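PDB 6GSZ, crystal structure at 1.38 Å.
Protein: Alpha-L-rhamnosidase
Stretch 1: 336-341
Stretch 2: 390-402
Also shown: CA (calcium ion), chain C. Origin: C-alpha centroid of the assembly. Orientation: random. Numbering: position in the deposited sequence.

Stretch 1, residues 336-341: LVGWLR
Stretch 2, residues 390-402: EPSFTYHGFRYVQ

Residues 336-337 run antiparallel to strand 396-398, with L336 opposite F398, V337 opposite G397 and G338 opposite H396. L336 (phi/psi -121/172) forms a hydrogen-bonded pair with F398: L336 N donates to F398 O at 2.8 Å, and F398 N returns to L336 O at 2.8 Å. The p,p rotamer of L336 lays L336 CD1 over one face of the F398 ring, 3.6 Å from F398 CZ, while F398 adopts chi1 67° and chi2 -80°. V337 (-129/125, chi1 t) is the non-hydrogen-bonded pair of G397, where the backbones close to 4.4 Å between the two CA atoms; here V337 CA makes a CA-H...O contact of 3.3 Å with H396 O. The valine side chain lies on the opposite face of the sheet from L336 and F398, and its CG1 meets the edge of the Y395 ring at CD2, 3.6 Å away.

G338 closes the ladder, its N bonding to H396 O at 3.0 Å and its O accepting from H396 N at 2.9 Å. At phi/psi 154/-123 the chain then turns a corner, and strand 339-341 heads off at 87° to strand 396-398. The CB of W339 (-167/179, chi1 53°, chi2 70°) points sideways, but the end of its side chain comes nearer and reaches the loop that precedes strand 396-398. Its indole NE1 donates to E390 OE1 at 2.9 Å, near the ring plane, with E390 extended as m,t; P391 O lies over one indole face, and W339 CB packs 3.5 Å from P391 CG. L340 (-95/154) is m,t: although its CB points away, CD2 comes 4.0 Å from F398 CE2 and CD1 4.2 Å from V401 CG1. L340 O, 3.5 Å from E390 CG, is buried by the contact and has no polar partner in the model. At R341 (-118/128, t,t,p), CD approaches E390 OE2 at 3.4 Å, but the guanidinium end leads away.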

# COMPACT_ATOMS: atom_id res chain seq x y z
N LEU A 336 3.97 -15.44 -0.12
CA LEU A 336 3.51 -14.51 0.86
C LEU A 336 4.67 -13.66 1.37
O LEU A 336 5.84 -13.90 1.06
CB LEU A 336 2.76 -15.22 1.99
CG LEU A 336 3.48 -16.37 2.69
CD1 LEU A 336 4.36 -15.84 3.76
CD2 LEU A 336 2.48 -17.35 3.29
N VAL A 337 4.31 -12.66 2.15
CA VAL A 337 5.26 -11.69 2.69
C VAL A 337 5.06 -11.59 4.19
O VAL A 337 3.95 -11.38 4.66
CB VAL A 337 5.13 -10.31 2.01
CG1 VAL A 337 6.08 -9.31 2.64
CG2 VAL A 337 5.44 -10.44 0.53
N GLY A 338 6.16 -11.81 4.93
CA GLY A 338 6.19 -11.80 6.38
C GLY A 338 7.33 -12.68 6.86
O GLY A 338 8.45 -12.45 6.50
N TRP A 339 7.00 -13.68 7.68
CA TRP A 339 8.05 -14.48 8.32
C TRP A 339 7.42 -15.73 8.92
O TRP A 339 6.21 -15.93 8.84
CB TRP A 339 8.79 -13.66 9.37
CG TRP A 339 7.95 -12.99 10.40
CD1 TRP A 339 7.24 -13.54 11.42
CD2 TRP A 339 7.74 -11.57 10.49
NE1 TRP A 339 6.61 -12.58 12.16
CE2 TRP A 339 6.90 -11.36 11.61
CE3 TRP A 339 8.16 -10.48 9.74
CZ2 TRP A 339 6.58 -10.09 12.04
CZ3 TRP A 339 7.82 -9.22 10.17
CH2 TRP A 339 7.05 -9.04 11.30
N LEU A 340 8.25 -16.56 9.54
CA LEU A 340 7.77 -17.77 10.22
C LEU A 340 7.55 -17.54 11.72
O LEU A 340 8.18 -16.69 12.31
CB LEU A 340 8.80 -18.90 10.09
CG LEU A 340 9.10 -19.34 8.66
CD1 LEU A 340 10.18 -20.40 8.67
CD2 LEU A 340 7.82 -19.83 7.97
N ARG A 341 6.65 -18.33 12.28
CA ARG A 341 6.52 -18.53 13.72
C ARG A 341 6.78 -20.01 13.99
O ARG A 341 6.18 -20.87 13.33
CB ARG A 341 5.11 -18.18 14.23
CG ARG A 341 4.92 -18.42 15.73
CD ARG A 341 3.51 -18.21 16.23
NE ARG A 341 2.64 -19.30 15.83
CZ ARG A 341 1.30 -19.26 15.81
NH1 ARG A 341 0.61 -20.34 15.45
NH2 ARG A 341 0.66 -18.15 16.13
N GLU A 390 9.48 -15.70 16.59
CA GLU A 390 9.32 -15.01 15.32
C GLU A 390 10.44 -13.98 15.26
O GLU A 390 10.82 -13.43 16.32
CB GLU A 390 7.99 -14.25 15.20
CG GLU A 390 6.77 -15.12 15.14
CD GLU A 390 5.43 -14.39 15.12
OE1 GLU A 390 5.33 -13.22 14.64
OE2 GLU A 390 4.46 -15.04 15.56
N PRO A 391 10.98 -13.66 14.07
CA PRO A 391 11.96 -12.59 13.98
C PRO A 391 11.31 -11.25 14.30
O PRO A 391 10.07 -11.10 14.19
CB PRO A 391 12.47 -12.67 12.54
CG PRO A 391 11.29 -13.28 11.79
CD PRO A 391 10.62 -14.24 12.76
N SER A 392 12.15 -10.26 14.58
CA SER A 392 11.69 -8.95 15.03
C SER A 392 11.87 -7.84 14.01
O SER A 392 10.97 -6.98 13.87
CB SER A 392 12.43 -8.55 16.31
OG SER A 392 12.04 -9.37 17.39
N PHE A 393 12.97 -7.82 13.27
CA PHE A 393 13.29 -6.63 12.43
C PHE A 393 13.68 -7.01 11.00
O PHE A 393 14.44 -6.27 10.33
CB PHE A 393 14.38 -5.79 13.09
CG PHE A 393 14.07 -5.42 14.52
CD1 PHE A 393 12.97 -4.65 14.83
CD2 PHE A 393 14.86 -5.90 15.57
CE1 PHE A 393 12.68 -4.32 16.15
CE2 PHE A 393 14.56 -5.59 16.89
CZ PHE A 393 13.48 -4.78 17.18
N THR A 394 13.12 -8.12 10.52
CA THR A 394 13.33 -8.53 9.13
C THR A 394 11.97 -8.86 8.52
O THR A 394 10.99 -9.05 9.23
CB THR A 394 14.30 -9.72 9.04
OG1 THR A 394 14.65 -9.97 7.68
CG2 THR A 394 13.69 -10.99 9.59
N TYR A 395 11.95 -9.07 7.20
CA TYR A 395 10.80 -9.72 6.59
C TYR A 395 11.27 -10.38 5.30
O TYR A 395 12.31 -9.99 4.77
CB TYR A 395 9.63 -8.75 6.36
CG TYR A 395 9.75 -7.72 5.26
CD1 TYR A 395 10.40 -6.50 5.36
CD2 TYR A 395 9.06 -7.95 4.08
CE1 TYR A 395 10.32 -5.54 4.37
CE2 TYR A 395 9.01 -7.01 3.06
CZ TYR A 395 9.62 -5.79 3.21
OH TYR A 395 9.51 -4.81 2.25
N HIS A 396 10.47 -11.33 4.81
CA HIS A 396 10.84 -12.08 3.62
C HIS A 396 9.62 -12.23 2.70
O HIS A 396 8.50 -12.23 3.16
CB HIS A 396 11.36 -13.47 4.00
CG HIS A 396 12.24 -13.54 5.19
ND1 HIS A 396 13.44 -12.88 5.29
CD2 HIS A 396 12.02 -14.17 6.35
CE1 HIS A 396 13.98 -13.20 6.48
NE2 HIS A 396 13.14 -14.00 7.14
N GLY A 397 9.92 -12.45 1.42
CA GLY A 397 8.90 -12.76 0.43
C GLY A 397 9.16 -14.18 -0.05
O GLY A 397 10.22 -14.45 -0.56
N PHE A 398 8.22 -15.12 0.17
CA PHE A 398 8.51 -16.53 -0.03
C PHE A 398 7.25 -17.39 -0.10
O PHE A 398 6.23 -17.06 0.50
CB PHE A 398 9.39 -17.02 1.13
CG PHE A 398 8.72 -17.06 2.48
CD1 PHE A 398 8.58 -15.91 3.23
CD2 PHE A 398 8.23 -18.23 3.04
CE1 PHE A 398 7.95 -15.91 4.46
CE2 PHE A 398 7.63 -18.25 4.29
CZ PHE A 398 7.50 -17.08 5.02
N ARG A 399 7.41 -18.55 -0.77
CA ARG A 399 6.47 -19.67 -0.67
C ARG A 399 7.15 -20.91 -0.03
O ARG A 399 6.49 -21.70 0.63
CB ARG A 399 5.94 -20.02 -2.07
CG ARG A 399 5.12 -21.30 -2.11
CD ARG A 399 4.38 -21.50 -3.41
NE ARG A 399 3.80 -22.84 -3.39
CZ ARG A 399 2.91 -23.29 -4.27
NH1 ARG A 399 2.52 -22.49 -5.26
NH2 ARG A 399 2.42 -24.52 -4.14
N TYR A 400 8.47 -21.04 -0.26
CA TYR A 400 9.25 -22.19 0.17
C TYR A 400 10.29 -21.79 1.21
O TYR A 400 10.85 -20.71 1.16
CB TYR A 400 9.93 -22.82 -1.05
CG TYR A 400 8.97 -23.23 -2.14
CD1 TYR A 400 8.31 -24.45 -2.07
CD2 TYR A 400 8.72 -22.41 -3.23
CE1 TYR A 400 7.41 -24.82 -3.05
CE2 TYR A 400 7.81 -22.77 -4.21
CZ TYR A 400 7.15 -23.98 -4.12
OH TYR A 400 6.29 -24.42 -5.09
N VAL A 401 10.60 -22.74 2.09
CA VAL A 401 11.66 -22.55 3.07
C VAL A 401 12.47 -23.84 3.17
O VAL A 401 11.92 -24.88 3.52
CB VAL A 401 11.10 -22.17 4.45
CG1 VAL A 401 12.27 -21.80 5.36
CG2 VAL A 401 10.10 -21.05 4.34
N GLN A 402 13.77 -23.74 2.90
CA GLN A 402 14.68 -24.85 3.20
C GLN A 402 15.06 -24.75 4.68
O GLN A 402 15.48 -23.68 5.14
CB GLN A 402 15.93 -24.83 2.35
CG GLN A 402 16.82 -26.04 2.62
CD GLN A 402 18.07 -26.08 1.77
OE1 GLN A 402 18.03 -25.90 0.55
NE2 GLN A 402 19.19 -26.32 2.44
CA CA C . 9.71 -9.54 18.07
O HOH W 1 9.02 -11.65 17.78
O HOH W 2 10.40 -10.17 19.85